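PDB 5VQH: tudor and KH domain-containing protein homolog, which takes part in primary piRNA biogenesis and transposon silencing in the silkworm germline, its Tudor domain binding symmetrically methylated Siwi and Ago3. Local coordinates for residues A[22-30]-A[180-191]; A[51-60]-A[80-91]. One frame throughout, in Å; residues are numbered along the deposited sequence.

Contacts 1 and 2 lie in the extended Tudor fragment of the protein, with centres about 23 Å apart and nearest atoms about 8 Å apart, so they do not touch. Contact 1 pairs strand 23-30 with strand 187-198 in the mixed seven-stranded sheet. Contact 2 sets helix 43-59 against strands 78-82 and 89-98 of the separate five-stranded antiparallel sheet. Along the chain contact 2 is nested within the loop that contact 1 closes, so the Tudor barrel is an excursion between the two strands of contact 1. Both supply residues to the dimethylarginine pocket: Ser-28 from the first, and Phe-83, His-85, Asp-86, Arg-88 and Tyr-90 from the second.

Contact 1: A[22-30]-A[180-191]; sequences SIEVYVSAV and TQVARWKALVSR
Tyr-26 carries its ring beside its own backbone N (chi1 -55°), and Trp-185, with a similar first torsion (-48°), sends its indole across. The indole edge points at one face of the phenol in a T-shaped pair, the planes at 77°, with Trp-185 CE3 3.6 Å from Tyr-26 CD2. The small Ala-187 methyl fits against Tyr-26 CE1, its backbone N at the phenol rim.

From there the strands run antiparallel. Ile-23 faces Ser-190 and Val-25 faces Leu-188 in hydrogen-bonded pairs, the shortest bond being Ser-190 N to Ile-23 O at 2.7 Å. The beta-branched Val-25 suits a strand and lays both methyls near Ser-190 CB, on the side covered by Leu-214.

Beyond Tyr-26 the regular ladder ends, and strand 23-30 meets instead the type II turn, Gln-181 to Arg-184, that follows helix 170-179; Ala-183 N reaches Val-27 O at 3.1 Å. Val-27, apolar and branched to suit this buried place, lays CG2 3.8 Å from Thr-180 CB, the side chains crossing at about a right angle, with CG1 toward Val-182 CG2. Val-182 CG2 also packs on Val-30 CG2. One water accepts from Val-27 N at 3.0 Å; a second donates to Val-27 O and accepts from Trp-185 N.

Bridging water and a bond from the turn thus satisfy the Val-27 backbone beside the pocket residue Ser-28.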
loop_
_atom_site.group_PDB
_atom_site.type_symbol
_atom_site.label_atom_id
_atom_site.label_comp_id
_atom_site.label_asym_id
_atom_site.label_seq_id
_atom_site.Cartn_x
_atom_site.Cartn_y
_atom_site.Cartn_z
ATOM N N SER A 22 14.214 -4.455 15.092
ATOM C CA SER A 22 13.091 -4.834 14.346
ATOM C C SER A 22 11.871 -4.105 14.903
ATOM O O SER A 22 11.851 -3.724 16.080
ATOM C CB SER A 22 12.892 -6.316 14.514
ATOM O OG SER A 22 12.341 -6.560 15.789
ATOM N N ILE A 23 10.842 -3.956 14.067
ATOM C CA ILE A 23 9.600 -3.310 14.479
ATOM C C ILE A 23 8.380 -4.112 14.102
ATOM O O ILE A 23 8.470 -5.121 13.413
ATOM C CB ILE A 23 9.457 -1.894 13.893
ATOM C CG1 ILE A 23 9.581 -1.922 12.385
ATOM C CG2 ILE A 23 10.517 -0.986 14.477
ATOM C CD1 ILE A 23 8.829 -0.780 11.752
ATOM N N GLU A 24 7.235 -3.656 14.579
ATOM C CA GLU A 24 6.009 -4.325 14.302
ATOM C C GLU A 24 5.187 -3.575 13.243
ATOM O O GLU A 24 5.061 -2.339 13.291
ATOM C CB GLU A 24 5.233 -4.463 15.576
ATOM C CG GLU A 24 5.080 -5.883 16.097
ATOM C CD GLU A 24 4.524 -5.871 17.508
ATOM O OE1 GLU A 24 3.280 -6.101 17.666
ATOM O OE2 GLU A 24 5.339 -5.546 18.434
ATOM N N VAL A 25 4.631 -4.347 12.304
ATOM C CA VAL A 25 3.926 -3.824 11.131
ATOM C C VAL A 25 2.747 -4.715 10.815
ATOM O O VAL A 25 2.735 -5.865 11.230
ATOM C CB VAL A 25 4.821 -3.830 9.885
ATOM C CG1 VAL A 25 6.078 -3.007 10.101
ATOM C CG2 VAL A 25 5.225 -5.238 9.492
ATOM N N TYR A 26 1.751 -4.167 10.116
ATOM C CA TYR A 26 0.693 -4.955 9.442
ATOM C C TYR A 26 1.001 -4.873 7.954
ATOM O O TYR A 26 1.371 -3.797 7.463
ATOM C CB TYR A 26 -0.676 -4.355 9.646
ATOM C CG TYR A 26 -1.086 -4.142 11.076
ATOM C CD1 TYR A 26 -1.347 -5.229 11.921
ATOM C CD2 TYR A 26 -1.259 -2.868 11.581
ATOM C CE1 TYR A 26 -1.718 -5.043 13.253
ATOM C CE2 TYR A 26 -1.657 -2.658 12.888
ATOM C CZ TYR A 26 -1.893 -3.741 13.720
ATOM O OH TYR A 26 -2.295 -3.513 15.007
ATOM N N VAL A 27 0.883 -5.992 7.244
ATOM C CA VAL A 27 0.942 -5.981 5.782
ATOM C C VAL A 27 -0.445 -5.602 5.299
ATOM O O VAL A 27 -1.449 -6.221 5.668
ATOM C CB VAL A 27 1.362 -7.309 5.235
ATOM C CG1 VAL A 27 1.276 -7.304 3.722
ATOM C CG2 VAL A 27 2.771 -7.618 5.696
ATOM N N SER A 28 -0.499 -4.503 4.579
ATOM C CA SER A 28 -1.773 -3.875 4.303
ATOM C C SER A 28 -2.204 -4.142 2.894
ATOM O O SER A 28 -3.378 -4.216 2.620
ATOM C CB SER A 28 -1.718 -2.364 4.590
ATOM O OG SER A 28 -0.593 -1.731 4.033
ATOM N N ALA A 29 -1.235 -4.302 1.996
ATOM C CA ALA A 29 -1.521 -4.730 0.639
ATOM C C ALA A 29 -0.325 -5.430 0.079
ATOM O O ALA A 29 0.814 -5.182 0.509
ATOM C CB ALA A 29 -1.867 -3.536 -0.228
ATOM N N VAL A 30 -0.586 -6.291 -0.904
ATOM C CA VAL A 30 0.457 -7.064 -1.559
ATOM C C VAL A 30 0.194 -6.993 -3.032
ATOM O O VAL A 30 -0.930 -7.055 -3.452
ATOM C CB VAL A 30 0.430 -8.555 -1.192
ATOM C CG1 VAL A 30 1.453 -9.312 -2.022
ATOM C CG2 VAL A 30 0.718 -8.793 0.296
ATOM N N THR A 180 1.398 -13.644 5.431
ATOM C CA THR A 180 1.321 -12.280 6.007
ATOM C C THR A 180 -0.067 -11.935 6.493
ATOM O O THR A 180 -0.234 -10.914 7.178
ATOM C CB THR A 180 1.722 -11.179 4.993
ATOM O OG1 THR A 180 0.790 -11.139 3.895
ATOM C CG2 THR A 180 3.142 -11.405 4.456
ATOM N N GLN A 181 -1.059 -12.756 6.136
ATOM C CA GLN A 181 -2.461 -12.422 6.416
ATOM C C GLN A 181 -2.762 -10.982 6.033
ATOM O O GLN A 181 -3.274 -10.191 6.825
ATOM C CB GLN A 181 -2.804 -12.655 7.885
ATOM C CG GLN A 181 -2.418 -14.047 8.342
ATOM C CD GLN A 181 -3.148 -14.493 9.592
ATOM O OE1 GLN A 181 -3.753 -13.698 10.305
ATOM N NE2 GLN A 181 -3.100 -15.794 9.857
ATOM N N VAL A 182 -2.410 -10.657 4.804
ATOM C CA VAL A 182 -2.618 -9.332 4.249
ATOM C C VAL A 182 -4.014 -8.820 4.535
ATOM O O VAL A 182 -4.961 -9.569 4.475
ATOM C CB VAL A 182 -2.352 -9.310 2.732
ATOM C CG1 VAL A 182 -3.275 -10.279 1.988
ATOM C CG2 VAL A 182 -2.469 -7.880 2.196
ATOM N N ALA A 183 -4.112 -7.556 4.909
ATOM C CA ALA A 183 -5.389 -6.878 5.166
ATOM C C ALA A 183 -6.238 -7.427 6.306
ATOM O O ALA A 183 -7.415 -7.111 6.378
ATOM C CB ALA A 183 -6.220 -6.783 3.867
ATOM N N ARG A 184 -5.652 -8.218 7.197
ATOM C CA ARG A 184 -6.387 -8.813 8.316
ATOM C C ARG A 184 -5.879 -8.288 9.657
ATOM O O ARG A 184 -6.095 -8.901 10.687
ATOM C CB ARG A 184 -6.224 -10.326 8.283
ATOM C CG ARG A 184 -6.815 -11.001 7.057
ATOM C CD ARG A 184 -8.289 -11.265 7.314
ATOM N NE ARG A 184 -8.996 -11.844 6.173
ATOM C CZ ARG A 184 -10.312 -12.070 6.142
ATOM N NH1 ARG A 184 -11.093 -11.766 7.182
ATOM N NH2 ARG A 184 -10.865 -12.601 5.063
ATOM N N TRP A 185 -5.173 -7.169 9.650
ATOM C CA TRP A 185 -4.563 -6.651 10.871
ATOM C C TRP A 185 -3.867 -7.730 11.742
ATOM O O TRP A 185 -4.112 -7.843 12.938
ATOM C CB TRP A 185 -5.600 -5.871 11.669
ATOM C CG TRP A 185 -6.321 -4.938 10.803
ATOM C CD1 TRP A 185 -7.523 -5.156 10.170
ATOM C CD2 TRP A 185 -5.890 -3.640 10.399
ATOM N NE1 TRP A 185 -7.868 -4.062 9.423
ATOM C CE2 TRP A 185 -6.875 -3.121 9.535
ATOM C CE3 TRP A 185 -4.766 -2.856 10.686
ATOM C CZ2 TRP A 185 -6.769 -1.837 8.960
ATOM C CZ3 TRP A 185 -4.658 -1.586 10.107
ATOM C CH2 TRP A 185 -5.655 -1.087 9.263
ATOM N N LYS A 186 -2.990 -8.502 11.122
ATOM C CA LYS A 186 -2.073 -9.353 11.864
ATOM C C LYS A 186 -0.677 -8.693 12.005
ATOM O O LYS A 186 0.046 -8.502 11.016
ATOM C CB LYS A 186 -1.928 -10.689 11.162
ATOM C CG LYS A 186 -0.788 -11.555 11.679
ATOM C CD LYS A 186 -1.099 -12.053 13.083
ATOM C CE LYS A 186 -0.254 -13.265 13.457
ATOM N NZ LYS A 186 -0.885 -13.992 14.588
ATOM N N ALA A 187 -0.319 -8.344 13.235
ATOM C CA ALA A 187 0.958 -7.731 13.528
ATOM C C ALA A 187 2.109 -8.714 13.299
ATOM O O ALA A 187 2.024 -9.888 13.657
ATOM C CB ALA A 187 0.965 -7.258 14.950
ATOM N N LEU A 188 3.160 -8.243 12.656
ATOM C CA LEU A 188 4.324 -9.066 12.372
ATOM C C LEU A 188 5.557 -8.271 12.746
ATOM O O LEU A 188 5.474 -7.055 12.873
ATOM C CB LEU A 188 4.406 -9.397 10.883
ATOM C CG LEU A 188 3.357 -10.328 10.286
ATOM C CD1 LEU A 188 3.516 -10.370 8.795
ATOM C CD2 LEU A 188 3.521 -11.738 10.839
ATOM N N VAL A 189 6.683 -8.956 12.898
ATOM C CA VAL A 189 7.941 -8.320 13.171
ATOM C C VAL A 189 8.673 -8.170 11.880
ATOM O O VAL A 189 8.754 -9.118 11.122
ATOM C CB VAL A 189 8.747 -9.135 14.187
ATOM C CG1 VAL A 189 10.140 -8.555 14.418
ATOM C CG2 VAL A 189 7.987 -9.103 15.502
ATOM N N SER A 190 9.185 -6.964 11.629
ATOM C CA SER A 190 9.921 -6.627 10.419
ATOM C C SER A 190 11.351 -6.227 10.696
ATOM O O SER A 190 11.582 -5.310 11.467
ATOM C CB SER A 190 9.257 -5.434 9.758
ATOM O OG SER A 190 10.089 -4.978 8.715
ATOM N N ARG A 191 12.315 -6.863 10.048
ATOM C CA ARG A 191 13.715 -6.480 10.191
ATOM C C ARG A 191 14.153 -6.018 8.860
ATOM O O ARG A 191 13.992 -6.728 7.896
ATOM C CB ARG A 191 14.624 -7.661 10.569
ATOM C CG ARG A 191 14.204 -8.416 11.818
ATOM C CD ARG A 191 15.210 -9.470 12.329
ATOM N NE ARG A 191 14.415 -10.541 12.949
ATOM C CZ ARG A 191 13.887 -10.531 14.179
ATOM N NH1 ARG A 191 14.131 -9.532 15.039
ATOM N NH2 ARG A 191 13.123 -11.560 14.559
HETATM O O HOH W 1 0.358 -8.660 8.440
HETATM O O HOH W 2 -3.374 -5.863 7.664
#

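Contact 2: A[51-60]-A[80-91]; sequences LVAHMTEYYS and AAVFRHDGRWYR. With 2MR (n3, n4-dimethylarginine), chain C.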
loop_
_atom_site.group_PDB
_atom_site.type_symbol
_atom_site.label_atom_id
_atom_site.label_comp_id
_atom_site.label_asym_id
_atom_site.label_seq_id
_atom_site.Cartn_x
_atom_site.Cartn_y
_atom_site.Cartn_z
ATOM N N LEU A 51 -10.028 8.530 10.846
ATOM C CA LEU A 51 -10.062 9.275 9.600
ATOM C C LEU A 51 -10.963 8.610 8.550
ATOM O O LEU A 51 -11.694 9.289 7.846
ATOM C CB LEU A 51 -8.649 9.481 9.070
ATOM C CG LEU A 51 -8.496 10.230 7.746
ATOM C CD1 LEU A 51 -9.140 11.591 7.837
ATOM C CD2 LEU A 51 -7.038 10.385 7.345
ATOM N N VAL A 52 -10.927 7.297 8.446
ATOM C CA VAL A 52 -11.765 6.599 7.473
ATOM C C VAL A 52 -13.229 6.813 7.806
ATOM O O VAL A 52 -14.034 7.053 6.931
ATOM C CB VAL A 52 -11.486 5.076 7.446
ATOM C CG1 VAL A 52 -12.446 4.348 6.525
ATOM C CG2 VAL A 52 -10.079 4.802 6.966
ATOM N N ALA A 53 -13.567 6.667 9.078
ATOM C CA ALA A 53 -14.924 6.875 9.572
ATOM C C ALA A 53 -15.388 8.291 9.329
ATOM O O ALA A 53 -16.509 8.536 8.932
ATOM C CB ALA A 53 -14.973 6.612 11.067
ATOM N N HIS A 54 -14.532 9.240 9.604
ATOM C CA HIS A 54 -14.897 10.617 9.360
ATOM C C HIS A 54 -15.103 10.899 7.855
ATOM O O HIS A 54 -16.128 11.468 7.448
ATOM C CB HIS A 54 -13.826 11.519 9.950
ATOM C CG HIS A 54 -14.156 12.964 9.865
ATOM N ND1 HIS A 54 -13.203 13.948 10.004
ATOM C CD2 HIS A 54 -15.331 13.601 9.647
ATOM C CE1 HIS A 54 -13.779 15.132 9.895
ATOM N NE2 HIS A 54 -15.069 14.951 9.670
ATOM N N MET A 55 -14.142 10.483 7.031
ATOM C CA MET A 55 -14.235 10.736 5.619
ATOM C C MET A 55 -15.471 10.054 5.114
ATOM O O MET A 55 -16.227 10.597 4.306
ATOM C CB MET A 55 -13.004 10.224 4.894
ATOM C CG MET A 55 -11.799 11.109 5.107
ATOM S SD MET A 55 -10.299 10.611 4.232
ATOM C CE MET A 55 -10.867 10.523 2.534
ATOM N N THR A 56 -15.709 8.868 5.618
ATOM C CA THR A 56 -16.831 8.123 5.135
ATOM C C THR A 56 -18.174 8.736 5.549
ATOM O O THR A 56 -19.088 8.759 4.725
ATOM C CB THR A 56 -16.746 6.645 5.518
ATOM O OG1 THR A 56 -15.459 6.171 5.161
ATOM C CG2 THR A 56 -17.765 5.818 4.748
ATOM N N GLU A 57 -18.312 9.234 6.781
ATOM C CA GLU A 57 -19.578 9.875 7.174
ATOM C C GLU A 57 -19.776 11.132 6.290
ATOM O O GLU A 57 -20.868 11.407 5.797
ATOM C CB GLU A 57 -19.619 10.223 8.683
ATOM N N TYR A 58 -18.691 11.854 6.058
ATOM C CA TYR A 58 -18.743 13.153 5.395
ATOM C C TYR A 58 -19.057 13.022 3.897
ATOM O O TYR A 58 -20.063 13.562 3.404
ATOM C CB TYR A 58 -17.419 13.869 5.616
ATOM C CG TYR A 58 -17.348 15.237 5.036
ATOM C CD1 TYR A 58 -17.964 16.299 5.648
ATOM C CD2 TYR A 58 -16.632 15.478 3.870
ATOM C CE1 TYR A 58 -17.897 17.585 5.110
ATOM C CE2 TYR A 58 -16.557 16.751 3.312
ATOM C CZ TYR A 58 -17.192 17.810 3.931
ATOM O OH TYR A 58 -17.118 19.070 3.384
ATOM N N TYR A 59 -18.211 12.293 3.182
ATOM C CA TYR A 59 -18.378 12.154 1.727
ATOM C C TYR A 59 -19.602 11.273 1.358
ATOM O O TYR A 59 -19.937 11.097 0.201
ATOM C CB TYR A 59 -17.080 11.647 1.061
ATOM C CG TYR A 59 -15.966 12.698 1.017
ATOM C CD1 TYR A 59 -16.008 13.748 0.119
ATOM C CD2 TYR A 59 -14.846 12.615 1.848
ATOM C CE1 TYR A 59 -14.991 14.682 0.050
ATOM C CE2 TYR A 59 -13.844 13.554 1.799
ATOM C CZ TYR A 59 -13.919 14.591 0.894
ATOM O OH TYR A 59 -12.917 15.566 0.827
ATOM N N SER A 60 -20.280 10.745 2.349
ATOM C CA SER A 60 -21.443 9.921 2.075
ATOM C C SER A 60 -22.683 10.788 1.965
ATOM O O SER A 60 -23.738 10.306 1.574
ATOM C CB SER A 60 -21.620 8.853 3.163
ATOM O OG SER A 60 -20.690 7.790 2.952
ATOM N N ALA A 80 -10.333 12.216 -2.697
ATOM C CA ALA A 80 -11.137 11.319 -1.909
ATOM C C ALA A 80 -11.693 10.292 -2.866
ATOM O O ALA A 80 -12.148 10.680 -3.943
ATOM C CB ALA A 80 -12.254 12.083 -1.233
ATOM N N ALA A 81 -11.662 9.003 -2.497
ATOM C CA ALA A 81 -12.140 7.935 -3.387
ATOM C C ALA A 81 -12.762 6.769 -2.639
ATOM O O ALA A 81 -12.235 6.305 -1.647
ATOM C CB ALA A 81 -11.003 7.402 -4.252
ATOM N N VAL A 82 -13.860 6.265 -3.160
ATOM C CA VAL A 82 -14.475 5.112 -2.586
ATOM C C VAL A 82 -13.620 3.919 -2.953
ATOM O O VAL A 82 -12.986 3.917 -3.966
ATOM C CB VAL A 82 -15.908 4.937 -3.120
ATOM C CG1 VAL A 82 -16.451 3.553 -2.780
ATOM C CG2 VAL A 82 -16.811 6.068 -2.597
ATOM N N PHE A 83 -13.579 2.941 -2.074
ATOM C CA PHE A 83 -12.972 1.650 -2.334
ATOM C C PHE A 83 -14.120 0.705 -2.659
ATOM O O PHE A 83 -15.033 0.550 -1.864
ATOM C CB PHE A 83 -12.280 1.201 -1.080
ATOM C CG PHE A 83 -11.596 -0.122 -1.168
ATOM C CD1 PHE A 83 -10.705 -0.407 -2.185
ATOM C CD2 PHE A 83 -11.761 -1.060 -0.147
ATOM C CE1 PHE A 83 -10.005 -1.619 -2.217
ATOM C CE2 PHE A 83 -11.074 -2.264 -0.178
ATOM C CZ PHE A 83 -10.183 -2.543 -1.223
ATOM N N ARG A 84 -14.093 0.095 -3.837
ATOM C CA ARG A 84 -15.261 -0.655 -4.300
ATOM C C ARG A 84 -15.666 -1.800 -3.369
ATOM O O ARG A 84 -16.843 -2.051 -3.210
ATOM C CB ARG A 84 -15.061 -1.166 -5.731
ATOM C CG ARG A 84 -14.034 -2.280 -5.913
ATOM C CD ARG A 84 -13.853 -2.529 -7.411
ATOM N NE ARG A 84 -12.958 -3.647 -7.763
ATOM C CZ ARG A 84 -13.340 -4.912 -7.983
ATOM N NH1 ARG A 84 -14.614 -5.283 -7.853
ATOM N NH2 ARG A 84 -12.431 -5.826 -8.319
ATOM N N HIS A 85 -14.711 -2.469 -2.736
ATOM C CA HIS A 85 -15.049 -3.614 -1.880
ATOM C C HIS A 85 -15.715 -3.320 -0.543
ATOM O O HIS A 85 -16.274 -4.241 0.026
ATOM C CB HIS A 85 -13.838 -4.506 -1.640
ATOM C CG HIS A 85 -13.296 -5.109 -2.892
ATOM N ND1 HIS A 85 -11.945 -5.219 -3.143
ATOM C CD2 HIS A 85 -13.925 -5.608 -3.983
ATOM C CE1 HIS A 85 -11.762 -5.781 -4.325
ATOM N NE2 HIS A 85 -12.948 -6.021 -4.858
ATOM N N ASP A 86 -15.669 -2.090 -0.028
ATOM C CA ASP A 86 -16.445 -1.770 1.186
ATOM C C ASP A 86 -17.310 -0.520 1.115
ATOM O O ASP A 86 -18.040 -0.213 2.064
ATOM C CB ASP A 86 -15.551 -1.693 2.423
ATOM C CG ASP A 86 -14.530 -0.562 2.367
ATOM O OD1 ASP A 86 -13.724 -0.487 3.309
ATOM O OD2 ASP A 86 -14.521 0.251 1.412
ATOM N N GLY A 87 -17.240 0.208 0.009
ATOM C CA GLY A 87 -17.989 1.450 -0.114
ATOM C C GLY A 87 -17.591 2.562 0.840
ATOM O O GLY A 87 -18.352 3.462 1.036
ATOM N N ARG A 88 -16.400 2.523 1.426
ATOM C CA ARG A 88 -15.924 3.620 2.293
ATOM C C ARG A 88 -14.926 4.557 1.568
ATOM O O ARG A 88 -14.364 4.207 0.512
ATOM C CB ARG A 88 -15.283 3.043 3.567
ATOM C CG ARG A 88 -16.185 2.123 4.389
ATOM C CD ARG A 88 -15.502 1.687 5.669
ATOM N NE ARG A 88 -16.260 0.690 6.444
ATOM C CZ ARG A 88 -16.089 -0.638 6.383
ATOM N NH1 ARG A 88 -15.207 -1.192 5.553
ATOM N NH2 ARG A 88 -16.817 -1.435 7.160
ATOM N N TRP A 89 -14.712 5.743 2.133
ATOM C CA TRP A 89 -13.904 6.779 1.489
ATOM C C TRP A 89 -12.477 6.794 2.004
ATOM O O TRP A 89 -12.219 6.696 3.218
ATOM C CB TRP A 89 -14.548 8.173 1.668
ATOM C CG TRP A 89 -15.798 8.336 0.828
ATOM C CD1 TRP A 89 -17.058 7.927 1.145
ATOM C CD2 TRP A 89 -15.885 8.886 -0.482
ATOM N NE1 TRP A 89 -17.933 8.208 0.124
ATOM C CE2 TRP A 89 -17.235 8.798 -0.889
ATOM C CE3 TRP A 89 -14.959 9.456 -1.352
ATOM C CZ2 TRP A 89 -17.666 9.244 -2.113
ATOM C CZ3 TRP A 89 -15.397 9.898 -2.551
ATOM C CH2 TRP A 89 -16.743 9.791 -2.925
ATOM N N TYR A 90 -11.545 6.962 1.064
ATOM C CA TYR A 90 -10.117 6.847 1.333
ATOM C C TYR A 90 -9.338 7.944 0.593
ATOM O O TYR A 90 -9.820 8.589 -0.349
ATOM C CB TYR A 90 -9.633 5.443 0.942
ATOM C CG TYR A 90 -10.292 4.350 1.744
ATOM C CD1 TYR A 90 -9.825 4.028 2.996
ATOM C CD2 TYR A 90 -11.402 3.653 1.270
ATOM C CE1 TYR A 90 -10.425 3.042 3.761
ATOM C CE2 TYR A 90 -12.021 2.666 2.033
ATOM C CZ TYR A 90 -11.512 2.360 3.287
ATOM O OH TYR A 90 -12.057 1.389 4.122
ATOM N N ARG A 91 -8.131 8.172 1.057
ATOM C CA ARG A 91 -7.245 9.086 0.428
ATOM C C ARG A 91 -6.494 8.269 -0.588
ATOM O O ARG A 91 -5.911 7.222 -0.241
ATOM C CB ARG A 91 -6.271 9.684 1.435
ATOM C CG ARG A 91 -6.944 10.369 2.595
ATOM C CD ARG A 91 -5.979 11.076 3.560
ATOM N NE ARG A 91 -4.984 10.241 4.234
ATOM C CZ ARG A 91 -4.040 10.718 5.054
ATOM N NH1 ARG A 91 -3.947 12.030 5.310
ATOM N NH2 ARG A 91 -3.162 9.900 5.608
HETATM N N 2MR C . -11.935 -3.631 5.911
HETATM C CA 2MR C . -12.383 -3.190 4.577
HETATM C CB 2MR C . -11.213 -2.541 3.847
HETATM C CG 2MR C . -10.465 -1.517 4.699
HETATM C CD 2MR C . -9.772 -0.573 3.735
HETATM N NE 2MR C . -8.779 -1.304 2.988
HETATM C CZ 2MR C . -8.212 -0.775 1.927
HETATM N NH1 2MR C . -8.583 0.363 1.562
HETATM C CQ1 2MR C . -8.066 1.102 0.430
HETATM N NH2 2MR C . -7.273 -1.436 1.247
HETATM C CQ2 2MR C . -6.811 -2.771 1.594
HETATM C C 2MR C . -12.956 -4.277 3.676
HETATM O O 2MR C . -13.122 -4.104 2.454
HETATM O OXT 2MR C . -13.292 -5.377 4.125
#
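Tyr-59 and Trp-89 meet where helix 43-59 lies on the sheet. Tyr-59 CB sits squarely over the indole, 3.4 Å from the centroid of its five-membered ring, while the two rings lie obliquely, planes at 31°. The phenol receives Ala-80 CB over one face, 3.8 Å from its centroid; a methyl is small enough to let the ring settle on the strand. Its hydroxyl bonds to Glu-129 O. Replacing Trp-89 by an alanine would probably open a gap beneath Tyr-59 and leave its CB without the flat surface it rests on.

Met-55 bends at its last torsion (chi3 55°), which turns CE to the Tyr-90 backbone, while SD lies 3.7 Å from Arg-91 CG. Leu-51 CD2 rests over a face of the Arg-91 guanidinium, whose NE forms a salt bridge with Asp-115 and whose NH1 bonds to Leu-134 O. Both Val-52 methyls touch Tyr-90 CE1.

One hydrogen bond joins helix and strand: Trp-89 N donates to Thr-56 OG1 at 3.1 Å, nearly straight at 164°.

In the strand-connecting loop, Asp-86 OD1 takes Tyr-90 OH on its syn lone pair at 2.6 Å and the salt-bridged Arg-88 NH1 from above the carboxylate plane. Asp-86 OD2 accepts from Arg-88 N, an Asx turn.

Phe-83 and Tyr-90 each turn a ring face to the dimethylguanidinium, Tyr-113 and Tyr-116 also line the pocket, and Asp-118 hydrogen-bonds the ligand: an aromatic cage with a polar partner, by which extended Tudor domains read symmetric dimethylarginine.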